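Local coordinates for protein Pyrimidine/purine nucleoside phosphorylase (Acinetobacter sp. ADP1, PDB 3HQX) that probably catalyses the reversible phosphorolysis of purine and pyrimidine nucleosides to free bases and ribose 1-phosphate, and is built on a cupin fold, at residues C26-V31 against K38-V43; F53-P58 against F87-N92; E59-I64 against Y105-E110; C68-A73 against S93-E98. All blocks are in the same frame, centred on the assembly; numbering follows the deposited sequence.

Contact 1: residues C26-V31 against K38-V43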
loop_
_atom_site.group_PDB
_atom_site.type_symbol
_atom_site.label_atom_id
_atom_site.label_comp_id
_atom_site.label_asym_id
_atom_site.label_seq_id
_atom_site.Cartn_x
_atom_site.Cartn_y
_atom_site.Cartn_z
ATOM N N CYS A 26 -8.606 -3.491 -0.316
ATOM C CA CYS A 26 -7.852 -2.991 0.858
ATOM C C CYS A 26 -6.433 -3.524 0.808
ATOM O O CYS A 26 -6.230 -4.730 0.707
ATOM C CB CYS A 26 -8.519 -3.416 2.149
ATOM S SG CYS A 26 -7.706 -2.781 3.625
ATOM N N ILE A 27 -5.450 -2.613 0.843
ATOM C CA ILE A 27 -4.024 -2.941 0.753
ATOM C C ILE A 27 -3.279 -2.216 1.903
ATOM O O ILE A 27 -3.396 -1.023 2.042
ATOM C CB ILE A 27 -3.449 -2.465 -0.572
ATOM C CG1 ILE A 27 -4.251 -2.979 -1.795
ATOM C CG2 ILE A 27 -1.938 -2.844 -0.678
ATOM C CD1 ILE A 27 -5.433 -1.995 -2.284
ATOM N N SER A 28 -2.564 -2.973 2.715
ATOM C CA SER A 28 -1.908 -2.366 3.871
ATOM C C SER A 28 -0.548 -2.972 4.161
ATOM O O SER A 28 -0.243 -4.078 3.692
ATOM C CB SER A 28 -2.802 -2.405 5.079
ATOM O OG SER A 28 -3.006 -3.713 5.573
ATOM N N HIS A 29 0.226 -2.262 4.947
ATOM C CA HIS A 29 1.503 -2.760 5.507
ATOM C C HIS A 29 1.546 -2.501 7.005
ATOM O O HIS A 29 0.906 -1.568 7.518
ATOM C CB HIS A 29 2.676 -2.053 4.888
ATOM C CG HIS A 29 2.889 -2.392 3.429
ATOM N ND1 HIS A 29 2.183 -1.759 2.438
ATOM C CD2 HIS A 29 3.741 -3.243 2.805
ATOM C CE1 HIS A 29 2.581 -2.224 1.255
ATOM N NE2 HIS A 29 3.522 -3.131 1.448
ATOM N N THR A 30 2.289 -3.371 7.668
ATOM C CA THR A 30 2.545 -3.260 9.088
ATOM C C THR A 30 3.714 -2.358 9.320
ATOM O O THR A 30 4.766 -2.518 8.736
ATOM C CB THR A 30 2.848 -4.608 9.693
ATOM O OG1 THR A 30 1.694 -5.442 9.498
ATOM C CG2 THR A 30 3.146 -4.494 11.190
ATOM N N VAL A 31 3.529 -1.455 10.292
ATOM C CA VAL A 31 4.568 -0.509 10.745
ATOM C C VAL A 31 4.810 -0.746 12.258
ATOM O O VAL A 31 3.862 -0.827 13.021
ATOM C CB VAL A 31 4.115 0.941 10.531
ATOM C CG1 VAL A 31 5.130 1.893 11.065
ATOM C CG2 VAL A 31 3.860 1.208 9.048
ATOM N N LYS A 38 2.642 -1.486 17.252
ATOM C CA LYS A 38 2.434 -1.683 15.829
ATOM C C LYS A 38 1.210 -0.903 15.359
ATOM O O LYS A 38 0.253 -0.718 16.115
ATOM C CB LYS A 38 2.242 -3.157 15.501
ATOM C CG LYS A 38 3.426 -4.027 15.843
ATOM C CD LYS A 38 3.154 -4.942 17.015
ATOM C CE LYS A 38 4.293 -5.969 17.134
ATOM N NZ LYS A 38 4.223 -6.993 16.037
ATOM N N LYS A 39 1.238 -0.497 14.090
ATOM C CA LYS A 39 0.123 0.143 13.405
ATOM C C LYS A 39 0.055 -0.432 11.998
ATOM O O LYS A 39 0.993 -1.100 11.578
ATOM C CB LYS A 39 0.305 1.654 13.304
ATOM C CG LYS A 39 0.361 2.347 14.684
ATOM C CD LYS A 39 0.524 3.848 14.563
ATOM C CE LYS A 39 0.894 4.497 15.886
ATOM N NZ LYS A 39 -0.069 4.147 17.038
ATOM N N THR A 40 -1.080 -0.274 11.361
ATOM C CA THR A 40 -1.259 -0.641 9.937
ATOM C C THR A 40 -1.390 0.661 9.177
ATOM O O THR A 40 -2.132 1.558 9.610
ATOM C CB THR A 40 -2.561 -1.425 9.799
ATOM O OG1 THR A 40 -2.411 -2.627 10.597
ATOM C CG2 THR A 40 -2.764 -1.859 8.427
ATOM N N LEU A 41 -0.654 0.789 8.093
ATOM C CA LEU A 41 -0.762 1.883 7.118
ATOM C C LEU A 41 -1.442 1.349 5.877
ATOM O O LEU A 41 -0.919 0.462 5.245
ATOM C CB LEU A 41 0.638 2.443 6.791
ATOM C CG LEU A 41 0.704 3.575 5.779
ATOM C CD1 LEU A 41 -0.156 4.839 6.130
ATOM C CD2 LEU A 41 2.176 3.980 5.564
ATOM N N GLY A 42 -2.619 1.842 5.567
ATOM C CA GLY A 42 -3.397 1.179 4.513
ATOM C C GLY A 42 -4.154 2.110 3.585
ATOM O O GLY A 42 -4.227 3.317 3.830
ATOM N N VAL A 43 -4.679 1.487 2.523
ATOM C CA VAL A 43 -5.463 2.139 1.505
ATOM C C VAL A 43 -6.708 1.275 1.291
ATOM O O VAL A 43 -6.624 0.036 1.227
ATOM C CB VAL A 43 -4.667 2.291 0.197
ATOM C CG1 VAL A 43 -5.591 2.773 -0.954
ATOM C CG2 VAL A 43 -3.445 3.234 0.419
HETATM O O HOH W 1 0.497 0.264 2.784
#

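Contact 2: residues F53-P58 against F87-N92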
loop_
_atom_site.group_PDB
_atom_site.type_symbol
_atom_site.label_atom_id
_atom_site.label_comp_id
_atom_site.label_asym_id
_atom_site.label_seq_id
_atom_site.Cartn_x
_atom_site.Cartn_y
_atom_site.Cartn_z
ATOM N N PHE A 53 -14.684 -5.374 8.470
ATOM C CA PHE A 53 -13.533 -5.771 9.248
ATOM C C PHE A 53 -13.941 -6.126 10.638
ATOM O O PHE A 53 -14.866 -5.491 11.192
ATOM C CB PHE A 53 -12.560 -4.614 9.350
ATOM C CG PHE A 53 -11.977 -4.199 8.044
ATOM C CD1 PHE A 53 -10.840 -4.802 7.594
ATOM C CD2 PHE A 53 -12.600 -3.248 7.254
ATOM C CE1 PHE A 53 -10.294 -4.410 6.387
ATOM C CE2 PHE A 53 -12.071 -2.866 6.087
ATOM C CZ PHE A 53 -10.914 -3.423 5.653
ATOM N N GLU A 54 -13.276 -7.154 11.193
ATOM C CA GLU A 54 -13.581 -7.674 12.532
ATOM C C GLU A 54 -12.407 -7.483 13.483
ATOM O O GLU A 54 -11.216 -7.671 13.104
ATOM C CB GLU A 54 -14.042 -9.156 12.455
ATOM C CG GLU A 54 -15.262 -9.303 11.552
ATOM C CD GLU A 54 -15.844 -10.704 11.509
ATOM O OE1 GLU A 54 -15.426 -11.516 12.342
ATOM O OE2 GLU A 54 -16.710 -10.975 10.619
ATOM N N THR A 55 -12.693 -7.057 14.705
ATOM C CA THR A 55 -11.622 -6.751 15.640
ATOM C C THR A 55 -11.524 -7.780 16.744
ATOM O O THR A 55 -12.537 -8.284 17.183
ATOM C CB THR A 55 -11.884 -5.386 16.300
ATOM O OG1 THR A 55 -13.171 -5.411 16.957
ATOM C CG2 THR A 55 -11.858 -4.319 15.258
ATOM N N HIS A 56 -10.298 -8.109 17.156
ATOM C CA HIS A 56 -10.058 -8.819 18.406
ATOM C C HIS A 56 -9.749 -7.745 19.450
ATOM O O HIS A 56 -10.601 -7.426 20.259
ATOM C CB HIS A 56 -8.963 -9.842 18.207
ATOM C CG HIS A 56 -9.370 -10.965 17.311
ATOM N ND1 HIS A 56 -8.551 -12.040 17.045
ATOM C CD2 HIS A 56 -10.535 -11.208 16.659
ATOM C CE1 HIS A 56 -9.185 -12.886 16.249
ATOM N NE2 HIS A 56 -10.380 -12.387 15.974
ATOM N N VAL A 57 -8.592 -7.103 19.378
ATOM C CA VAL A 57 -8.300 -6.008 20.298
ATOM C C VAL A 57 -8.958 -4.717 19.767
ATOM O O VAL A 57 -9.270 -4.615 18.607
ATOM C CB VAL A 57 -6.765 -5.797 20.505
ATOM C CG1 VAL A 57 -6.109 -7.099 21.032
ATOM C CG2 VAL A 57 -6.080 -5.318 19.232
ATOM N N PRO A 58 -9.240 -3.765 20.643
ATOM C CA PRO A 58 -9.811 -2.495 20.165
ATOM C C PRO A 58 -8.885 -1.789 19.182
ATOM O O PRO A 58 -7.674 -1.960 19.269
ATOM C CB PRO A 58 -9.886 -1.680 21.426
ATOM C CG PRO A 58 -10.013 -2.653 22.491
ATOM C CD PRO A 58 -9.188 -3.822 22.111
ATOM N N PHE A 87 -12.102 7.165 14.220
ATOM C CA PHE A 87 -13.169 6.462 14.917
ATOM C C PHE A 87 -12.610 5.288 15.711
ATOM O O PHE A 87 -11.564 4.751 15.399
ATOM C CB PHE A 87 -14.331 6.053 14.000
ATOM C CG PHE A 87 -13.976 5.105 12.899
ATOM C CD1 PHE A 87 -14.009 3.724 13.125
ATOM C CD2 PHE A 87 -13.611 5.561 11.640
ATOM C CE1 PHE A 87 -13.719 2.827 12.072
ATOM C CE2 PHE A 87 -13.301 4.715 10.642
ATOM C CZ PHE A 87 -13.354 3.335 10.845
ATOM N N TYR A 88 -13.325 4.954 16.780
ATOM C CA TYR A 88 -12.923 3.876 17.682
ATOM C C TYR A 88 -13.791 2.652 17.456
ATOM O O TYR A 88 -15.007 2.775 17.386
ATOM C CB TYR A 88 -13.072 4.350 19.130
ATOM C CG TYR A 88 -12.746 3.314 20.164
ATOM C CD1 TYR A 88 -11.434 3.043 20.508
ATOM C CD2 TYR A 88 -13.766 2.608 20.799
ATOM C CE1 TYR A 88 -11.127 2.070 21.459
ATOM C CE2 TYR A 88 -13.476 1.638 21.764
ATOM C CZ TYR A 88 -12.163 1.377 22.083
ATOM O OH TYR A 88 -11.880 0.426 23.070
ATOM N N VAL A 89 -13.154 1.476 17.425
ATOM C CA VAL A 89 -13.870 0.213 17.303
ATOM C C VAL A 89 -13.529 -0.610 18.522
ATOM O O VAL A 89 -12.372 -0.894 18.779
ATOM C CB VAL A 89 -13.481 -0.522 16.008
ATOM C CG1 VAL A 89 -14.397 -1.760 15.758
ATOM C CG2 VAL A 89 -13.491 0.483 14.790
ATOM N N PRO A 90 -14.556 -0.986 19.301
ATOM C CA PRO A 90 -14.283 -1.865 20.422
ATOM C C PRO A 90 -13.657 -3.195 20.026
ATOM O O PRO A 90 -13.761 -3.624 18.878
ATOM C CB PRO A 90 -15.663 -2.092 21.058
ATOM C CG PRO A 90 -16.674 -1.416 20.181
ATOM C CD PRO A 90 -15.985 -0.778 19.041
ATOM N N GLY A 91 -13.021 -3.831 21.000
ATOM C CA GLY A 91 -12.509 -5.194 20.816
ATOM C C GLY A 91 -13.670 -6.148 20.614
ATOM O O GLY A 91 -14.806 -5.864 20.993
ATOM N N ASN A 92 -13.391 -7.284 19.993
ATOM C CA ASN A 92 -14.408 -8.298 19.715
ATOM C C ASN A 92 -15.630 -7.761 18.999
ATOM O O ASN A 92 -16.736 -8.122 19.301
ATOM C CB ASN A 92 -14.820 -9.011 20.993
ATOM C CG ASN A 92 -13.670 -9.690 21.675
ATOM O OD1 ASN A 92 -12.752 -10.212 21.025
ATOM N ND2 ASN A 92 -13.722 -9.719 23.005
#

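Contact 3: residues E59-I64 against Y105-E110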
loop_
_atom_site.group_PDB
_atom_site.type_symbol
_atom_site.label_atom_id
_atom_site.label_comp_id
_atom_site.label_asym_id
_atom_site.label_seq_id
_atom_site.Cartn_x
_atom_site.Cartn_y
_atom_site.Cartn_z
ATOM N N GLU A 59 -9.448 -0.913 18.335
ATOM C CA GLU A 59 -8.714 -0.274 17.285
ATOM C C GLU A 59 -9.153 1.186 17.179
ATOM O O GLU A 59 -10.304 1.481 17.400
ATOM C CB GLU A 59 -8.998 -0.979 15.930
ATOM C CG GLU A 59 -8.309 -2.289 15.774
ATOM C CD GLU A 59 -8.644 -2.979 14.450
ATOM O OE1 GLU A 59 -9.391 -2.396 13.623
ATOM O OE2 GLU A 59 -8.219 -4.127 14.281
ATOM N N ARG A 60 -8.233 2.083 16.829
ATOM C CA ARG A 60 -8.625 3.403 16.334
ATOM C C ARG A 60 -8.234 3.531 14.863
ATOM O O ARG A 60 -7.095 3.317 14.513
ATOM C CB ARG A 60 -8.003 4.546 17.143
ATOM C CG ARG A 60 -8.309 5.900 16.619
ATOM C CD ARG A 60 -7.805 7.017 17.533
ATOM N NE ARG A 60 -6.332 7.112 17.658
ATOM C CZ ARG A 60 -5.538 7.948 16.982
ATOM N NH1 ARG A 60 -6.001 8.724 16.015
ATOM N NH2 ARG A 60 -4.218 7.992 17.256
HETATM N N MSE A 61 -9.215 3.855 14.028
HETATM C CA MSE A 61 -8.999 4.097 12.609
HETATM C C MSE A 61 -8.902 5.598 12.387
HETATM O O MSE A 61 -9.823 6.351 12.730
HETATM C CB MSE A 61 -10.173 3.553 11.809
HETATM C CG MSE A 61 -10.147 2.057 11.644
HETATM SE SE MSE A 61 -8.850 1.445 10.357
HETATM C CE MSE A 61 -9.845 2.071 8.747
ATOM N N GLU A 62 -7.754 6.041 11.899
ATOM C CA GLU A 62 -7.493 7.444 11.644
ATOM C C GLU A 62 -7.496 7.633 10.140
ATOM O O GLU A 62 -6.744 6.953 9.436
ATOM C CB GLU A 62 -6.108 7.822 12.217
ATOM C CG GLU A 62 -5.683 9.262 11.893
ATOM C CD GLU A 62 -4.288 9.611 12.328
ATOM O OE1 GLU A 62 -3.563 8.751 12.891
ATOM O OE2 GLU A 62 -3.908 10.789 12.105
ATOM N N ILE A 63 -8.287 8.593 9.660
ATOM C CA ILE A 63 -8.304 8.876 8.241
ATOM C C ILE A 63 -7.192 9.873 7.957
ATOM O O ILE A 63 -7.168 10.976 8.496
ATOM C CB ILE A 63 -9.670 9.412 7.766
ATOM C CG1 ILE A 63 -10.849 8.438 8.100
ATOM C CG2 ILE A 63 -9.651 9.654 6.251
ATOM C CD1 ILE A 63 -10.566 6.951 7.793
ATOM N N ILE A 64 -6.331 9.488 7.044
ATOM C CA ILE A 64 -5.195 10.284 6.581
ATOM C C ILE A 64 -5.576 11.132 5.318
ATOM O O ILE A 64 -5.133 12.283 5.194
ATOM C CB ILE A 64 -3.939 9.375 6.287
ATOM C CG1 ILE A 64 -3.413 8.675 7.543
ATOM C CG2 ILE A 64 -2.833 10.194 5.572
ATOM C CD1 ILE A 64 -3.157 9.554 8.740
ATOM N N TYR A 105 -5.556 5.407 5.428
ATOM C CA TYR A 105 -5.806 5.313 6.863
ATOM C C TYR A 105 -4.596 4.771 7.632
ATOM O O TYR A 105 -3.677 4.144 7.067
ATOM C CB TYR A 105 -7.056 4.457 7.152
ATOM C CG TYR A 105 -6.836 3.001 6.845
ATOM C CD1 TYR A 105 -6.291 2.151 7.794
ATOM C CD2 TYR A 105 -7.140 2.477 5.602
ATOM C CE1 TYR A 105 -6.013 0.830 7.517
ATOM C CE2 TYR A 105 -6.883 1.132 5.315
ATOM C CZ TYR A 105 -6.313 0.337 6.265
ATOM O OH TYR A 105 -6.090 -0.975 5.918
ATOM N N VAL A 106 -4.611 5.066 8.944
ATOM C CA VAL A 106 -3.737 4.362 9.906
ATOM C C VAL A 106 -4.661 3.676 10.921
ATOM O O VAL A 106 -5.587 4.297 11.487
ATOM C CB VAL A 106 -2.828 5.343 10.611
ATOM C CG1 VAL A 106 -2.026 4.611 11.701
ATOM C CG2 VAL A 106 -1.820 5.964 9.608
ATOM N N CYS A 107 -4.400 2.394 11.149
ATOM C CA CYS A 107 -5.061 1.634 12.171
ATOM C C CYS A 107 -4.120 1.545 13.350
ATOM O O CYS A 107 -3.039 0.963 13.270
ATOM C CB CYS A 107 -5.454 0.263 11.651
ATOM S SG CYS A 107 -6.450 -0.669 12.811
ATOM N N HIS A 108 -4.600 2.097 14.473
ATOM C CA HIS A 108 -3.891 2.111 15.728
ATOM C C HIS A 108 -4.416 0.988 16.604
ATOM O O HIS A 108 -5.603 0.912 16.883
ATOM C CB HIS A 108 -4.130 3.436 16.445
ATOM C CG HIS A 108 -3.614 4.630 15.727
ATOM N ND1 HIS A 108 -4.362 5.344 14.811
ATOM C CD2 HIS A 108 -2.405 5.229 15.776
ATOM C CE1 HIS A 108 -3.618 6.335 14.342
ATOM N NE2 HIS A 108 -2.443 6.297 14.912
ATOM N N LEU A 109 -3.529 0.107 17.051
ATOM C CA LEU A 109 -3.908 -0.939 18.016
ATOM C C LEU A 109 -4.139 -0.360 19.422
ATOM O O LEU A 109 -3.326 0.392 19.948
ATOM C CB LEU A 109 -2.883 -2.062 18.040
ATOM C CG LEU A 109 -2.937 -3.136 16.944
ATOM C CD1 LEU A 109 -2.064 -4.320 17.381
ATOM C CD2 LEU A 109 -4.336 -3.645 16.660
ATOM N N GLU A 110 -5.244 -0.650 20.083
ATOM C CA GLU A 110 -5.565 0.005 21.366
ATOM C C GLU A 110 -5.805 -0.943 22.540
ATOM O O GLU A 110 -5.333 -2.063 22.568
ATOM C CB GLU A 110 -6.802 0.888 21.235
ATOM C CG GLU A 110 -6.701 2.035 20.261
ATOM C CD GLU A 110 -5.768 3.128 20.689
ATOM O OE1 GLU A 110 -5.363 3.149 21.856
ATOM O OE2 GLU A 110 -5.465 3.985 19.860
#

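Contact 4: residues C68-A73 against S93-E98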
loop_
_atom_site.group_PDB
_atom_site.type_symbol
_atom_site.label_atom_id
_atom_site.label_comp_id
_atom_site.label_asym_id
_atom_site.label_seq_id
_atom_site.Cartn_x
_atom_site.Cartn_y
_atom_site.Cartn_z
ATOM N N CYS A 68 -15.006 8.666 4.152
ATOM C CA CYS A 68 -15.672 7.339 4.207
ATOM C C CYS A 68 -16.935 7.414 5.026
ATOM O O CYS A 68 -17.135 8.323 5.803
ATOM C CB CYS A 68 -14.741 6.233 4.777
ATOM S SG CYS A 68 -14.155 6.544 6.424
ATOM N N ARG A 69 -17.770 6.407 4.858
ATOM C CA ARG A 69 -18.931 6.181 5.711
ATOM C C ARG A 69 -18.798 4.826 6.373
ATOM O O ARG A 69 -18.472 3.845 5.709
ATOM C CB ARG A 69 -20.216 6.318 4.891
ATOM C CG ARG A 69 -20.513 7.768 4.637
ATOM C CD ARG A 69 -21.665 8.023 3.719
ATOM N NE ARG A 69 -21.969 9.442 3.549
ATOM C CZ ARG A 69 -21.356 10.270 2.702
ATOM N NH1 ARG A 69 -20.267 9.878 1.970
ATOM N NH2 ARG A 69 -21.787 11.535 2.645
ATOM N N VAL A 70 -19.022 4.793 7.676
ATOM C CA VAL A 70 -18.773 3.584 8.471
ATOM C C VAL A 70 -19.935 3.295 9.388
ATOM O O VAL A 70 -20.452 4.195 10.028
ATOM C CB VAL A 70 -17.505 3.746 9.359
ATOM C CG1 VAL A 70 -17.191 2.453 10.033
ATOM C CG2 VAL A 70 -16.318 4.155 8.508
ATOM N N LYS A 71 -20.293 2.014 9.483
ATOM C CA LYS A 71 -21.204 1.547 10.521
ATOM C C LYS A 71 -20.381 0.752 11.480
ATOM O O LYS A 71 -19.794 -0.317 11.099
ATOM C CB LYS A 71 -22.265 0.624 9.961
ATOM C CG LYS A 71 -23.285 1.330 9.166
ATOM C CD LYS A 71 -24.433 0.405 8.875
ATOM C CE LYS A 71 -25.580 1.157 8.228
ATOM N NZ LYS A 71 -25.241 1.777 6.905
ATOM N N ILE A 72 -20.345 1.243 12.716
ATOM C CA ILE A 72 -19.516 0.660 13.761
ATOM C C ILE A 72 -20.313 -0.237 14.683
ATOM O O ILE A 72 -21.379 0.175 15.218
ATOM C CB ILE A 72 -18.842 1.744 14.620
ATOM C CG1 ILE A 72 -17.982 2.649 13.725
ATOM C CG2 ILE A 72 -17.987 1.105 15.679
ATOM C CD1 ILE A 72 -17.518 3.953 14.412
ATOM N N ALA A 73 -19.769 -1.428 14.920
ATOM C CA ALA A 73 -20.320 -2.315 15.925
ATOM C C ALA A 73 -21.753 -2.620 15.504
ATOM O O ALA A 73 -21.972 -2.995 14.335
ATOM C CB ALA A 73 -20.223 -1.668 17.318
ATOM N N SER A 93 -15.420 -6.877 18.043
ATOM C CA SER A 93 -16.519 -6.248 17.353
ATOM C C SER A 93 -16.175 -6.192 15.863
ATOM O O SER A 93 -15.404 -7.047 15.374
ATOM C CB SER A 93 -16.753 -4.855 17.960
ATOM O OG SER A 93 -17.952 -4.268 17.495
ATOM N N LEU A 94 -16.774 -5.232 15.164
ATOM C CA LEU A 94 -16.627 -5.076 13.720
ATOM C C LEU A 94 -17.031 -3.682 13.260
ATOM O O LEU A 94 -17.672 -2.908 13.993
ATOM C CB LEU A 94 -17.476 -6.097 12.944
ATOM C CG LEU A 94 -19.011 -6.047 12.937
ATOM C CD1 LEU A 94 -19.522 -4.972 12.130
ATOM C CD2 LEU A 94 -19.578 -7.347 12.370
ATOM N N PHE A 95 -16.652 -3.384 12.031
ATOM C CA PHE A 95 -17.103 -2.188 11.346
ATOM C C PHE A 95 -17.231 -2.466 9.862
ATOM O O PHE A 95 -16.572 -3.363 9.359
ATOM C CB PHE A 95 -16.207 -0.968 11.676
ATOM C CG PHE A 95 -14.807 -1.010 11.112
ATOM C CD1 PHE A 95 -14.539 -0.402 9.914
ATOM C CD2 PHE A 95 -13.776 -1.594 11.781
ATOM C CE1 PHE A 95 -13.274 -0.338 9.405
ATOM C CE2 PHE A 95 -12.483 -1.525 11.264
ATOM C CZ PHE A 95 -12.256 -0.913 10.066
ATOM N N LYS A 96 -18.094 -1.705 9.192
ATOM C CA LYS A 96 -18.373 -1.849 7.774
ATOM C C LYS A 96 -18.160 -0.501 7.143
ATOM O O LYS A 96 -18.767 0.470 7.585
ATOM C CB LYS A 96 -19.806 -2.309 7.540
ATOM C CG LYS A 96 -20.182 -3.604 8.291
ATOM C CD LYS A 96 -21.563 -4.122 7.887
ATOM C CE LYS A 96 -21.775 -5.490 8.434
ATOM N NZ LYS A 96 -21.371 -5.511 9.868
ATOM N N ILE A 97 -17.263 -0.446 6.163
ATOM C CA ILE A 97 -16.748 0.789 5.649
ATOM C C ILE A 97 -16.959 0.870 4.137
ATOM O O ILE A 97 -16.808 -0.134 3.402
ATOM C CB ILE A 97 -15.264 0.967 6.049
ATOM C CG1 ILE A 97 -14.714 2.347 5.623
ATOM C CG2 ILE A 97 -14.393 -0.161 5.459
ATOM C CD1 ILE A 97 -13.427 2.779 6.418
ATOM N N GLU A 98 -17.343 2.053 3.684
ATOM C CA GLU A 98 -17.491 2.329 2.244
ATOM C C GLU A 98 -16.781 3.641 1.901
ATOM O O GLU A 98 -16.698 4.555 2.724
ATOM C CB GLU A 98 -18.974 2.307 1.795
ATOM C CG GLU A 98 -19.912 2.829 2.791
ATOM C CD GLU A 98 -21.380 2.661 2.407
ATOM O OE1 GLU A 98 -21.854 1.533 2.224
ATOM O OE2 GLU A 98 -22.050 3.673 2.299
#

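Contact 1: residues C26-V31 against K38-V43
The beta hairpin of strands 26-32 and 38-44 supplies two neighbouring strands of the larger sheet of this cupin fold. Across 26-31 and 38-43 the strands run antiparallel at 153°, their axes 4.6 Å apart at the closest point. Three hydrogen-bonded pairs, Ile27 with Val43, His29 with Leu41 and Val31 with Lys39, each give and take one backbone N-H, so six backbone bonds, most of them close to straight, hold the hairpin. Most of these donors meet their carbonyl in its plane or nearly along the C=O axis; Val31 N instead sits above the plane of the Lys39 carbonyl. On the face bearing Ser28 and Thr40 the packing is tight: Thr40 CG2, anti to its backbone N, reaches diagonally to Ser28 CB, 3.4 Å away. Directly across from Ser28 stands Gly42, which has no side chain; in this non-hydrogen-bonded pair the CA atoms of Ser28 and Gly42 come within 3.9 Å. On the other face the Val31 and Leu41 side chains cross obliquely, Val31 CG2 4.1 Å from Leu41 CB. The His29 imidazole leans away from strand 38-43, yet a water bound in its ring plane, 2.7 Å from His29 ND1, also donates to Leu41 O at 2.8 Å. That carbonyl therefore takes two bonds, one from His29 N and one from the water. The face with Ile27, His29, Leu41 and Val43 packs on the second subunit, where His29 and Leu41 meet Leu41 and His29 of that other chain. Within its own sheet the hairpin lies between strand 12-21, beside 26-32, and strand 103-109, beside 38-44.

Contact 2: residues F53-P58 against F87-N92
Where strands 51-54 and 86-89 run out, their chains come together as loops, with the CA atoms of Pro58 and Gly91 3.9 Å apart. This is an end of the cupin beta sandwich: segment 53-58 passes from the four-stranded sheet toward strand 59-63 of the larger one, and segment 87-92 leaves the larger sheet for strand 94-98 of the smaller. The two connections cross between the sheets side by side. Thr55 carries much of the joint. Its OG1 takes the crowded position between backbone N and carbonyl carbon (chi1 57°) and from there donates to Pro90 O, 2.7 Å away and in the carbonyl plane. The same hydroxyl is hydrogen-bonded to Ser93 N, so it is gripped by the backbone on two counts. Its methyl turns the other way, beside the backbone N, and Thr55 CG2 meets Val89 CG1 at 3.6 Å as the two side chains cross obliquely. A second polar link runs from Asn92 N to His56 O, with the donor above the plane of the His56 carbonyl and the bond somewhat bent. Gly91, with no side chain, passes close to this turn, its CA 3.0 Å from His56 O. At Pro58 the proline ring and the Tyr88 side chain lie alongside, pointing the same way. Tyr88 reaches there with CG anti to its backbone N, which brings its OH to 3.3 Å from Pro58 CB.

Contact 3: residues E59-I64 against Y105-E110
Strands 59-63 and 105-109 pair antiparallel at 161° in the six-stranded sheet of the cupin fold, joined by four nearly straight backbone bonds in the pairs Arg60 with His108 and Glu62 with Val106. On the face with Arg60, Glu62 and His108, the Arg60 guanidinium lies flat on the imidazole, centres 3.8 Å apart and planes 12° from parallel. Arg60 NH2 sits over the ring centre, and Val106 CG1 rests toward the rim of the opposite face, so the imidazole is sandwiched. His108 ND1 adds a weak bond to Arg60 O, which also accepts His108 N. Glu62 CB lies at the ring edge, in its plane. Arg60 NH1 is hydrogen-bonded to Ser86 OG, while the salt bridge from Arg60 NE to Glu110 OE2 is long at 3.9 Å. On the other face selenomethionine Met61, bent at chi2 and chi3, places CE over the Tyr105 ring, 4.0 Å from its centroid. Met61 SE approaches the same ring obliquely in a Met-aromatic contact, and rests 3.8 Å from Cys107 CB. Beyond it the extended Glu59 brings OE1 to 3.5 Å from Cys107 SG. One face is thus charged and stacked, the other largely selenium, sulfur and aromatic ring. The cation lying on His108 would tend to disfavour protonation of that imidazole.

Contact 4: residues C68-A73 against S93-E98
Val70 and Ile97 lie side by side and point the same way, into the interior of the cupin beta sandwich, from neighbouring strands of the four-stranded sheet. Val70 CG2, beside its backbone N, touches Ile97 CG1 at 3.8 Å. The other methyl, Val70 CG1, is anti to the backbone N and meets Phe95 CD1 at 3.9 Å, the two side chains crossing obliquely. Val70 thus divides its two methyls between Phe95 and Ile97. Phe95 holds its ring in the crowded position between backbone N and carbonyl carbon (chi1 69°), and there it meets Phe53 and, edge-to-face, Phe87. Further along, Cys68 SG packs on the tip of Ile97, 3.8 Å from CD1. The backbones of strands 68-72 and 94-98 run antiparallel at 159°, with reciprocal bonds in the pairs Arg69 with Glu98 and Lys71 with Lys96. A further short bond of 2.7 Å, Ala73 N to Leu94 O, fastens the end where the chain leaves the strand with a positive phi at Ala73. The reverse face carries the charged residues. There Glu98 folds its CG against Arg69 O at 3.4 Å, but its carboxylate stays apart from the cations: Arg69 NE is 5.9 Å from Glu98 OE2. Arg69 instead forms its salt bridge with Glu67. The pairing therefore separates an apolar face, turned to the core, from a charged one whose charged ends are not in contact, so any mutual effect of Glu98 and the basic residues would probably be long-range.

In the fold
Contacts 1 and 3 are neighbours in the larger sheet: their centres lie 9 Å apart, and probable hydrogen bonds link Thr40 O to Cys107 N and Gly42 N to Tyr105 O, both 2.9 Å. Contact 4 belongs to the smaller sheet, about 17 Å from contact 1 between centres and on the other side of the chain's centre. Contact 2 ties the sheets together, about 10 Å from the centres of both contact 3 and contact 4, with Val89 N bonded probably to Glu59 O and Thr55 N to Ser93 O. Met61 CG approaches Phe95 CZ at 4.0 Å and Cys26 SG approaches Phe53 CZ at 3.8 Å, so side chains of the two sheets meet in the interior.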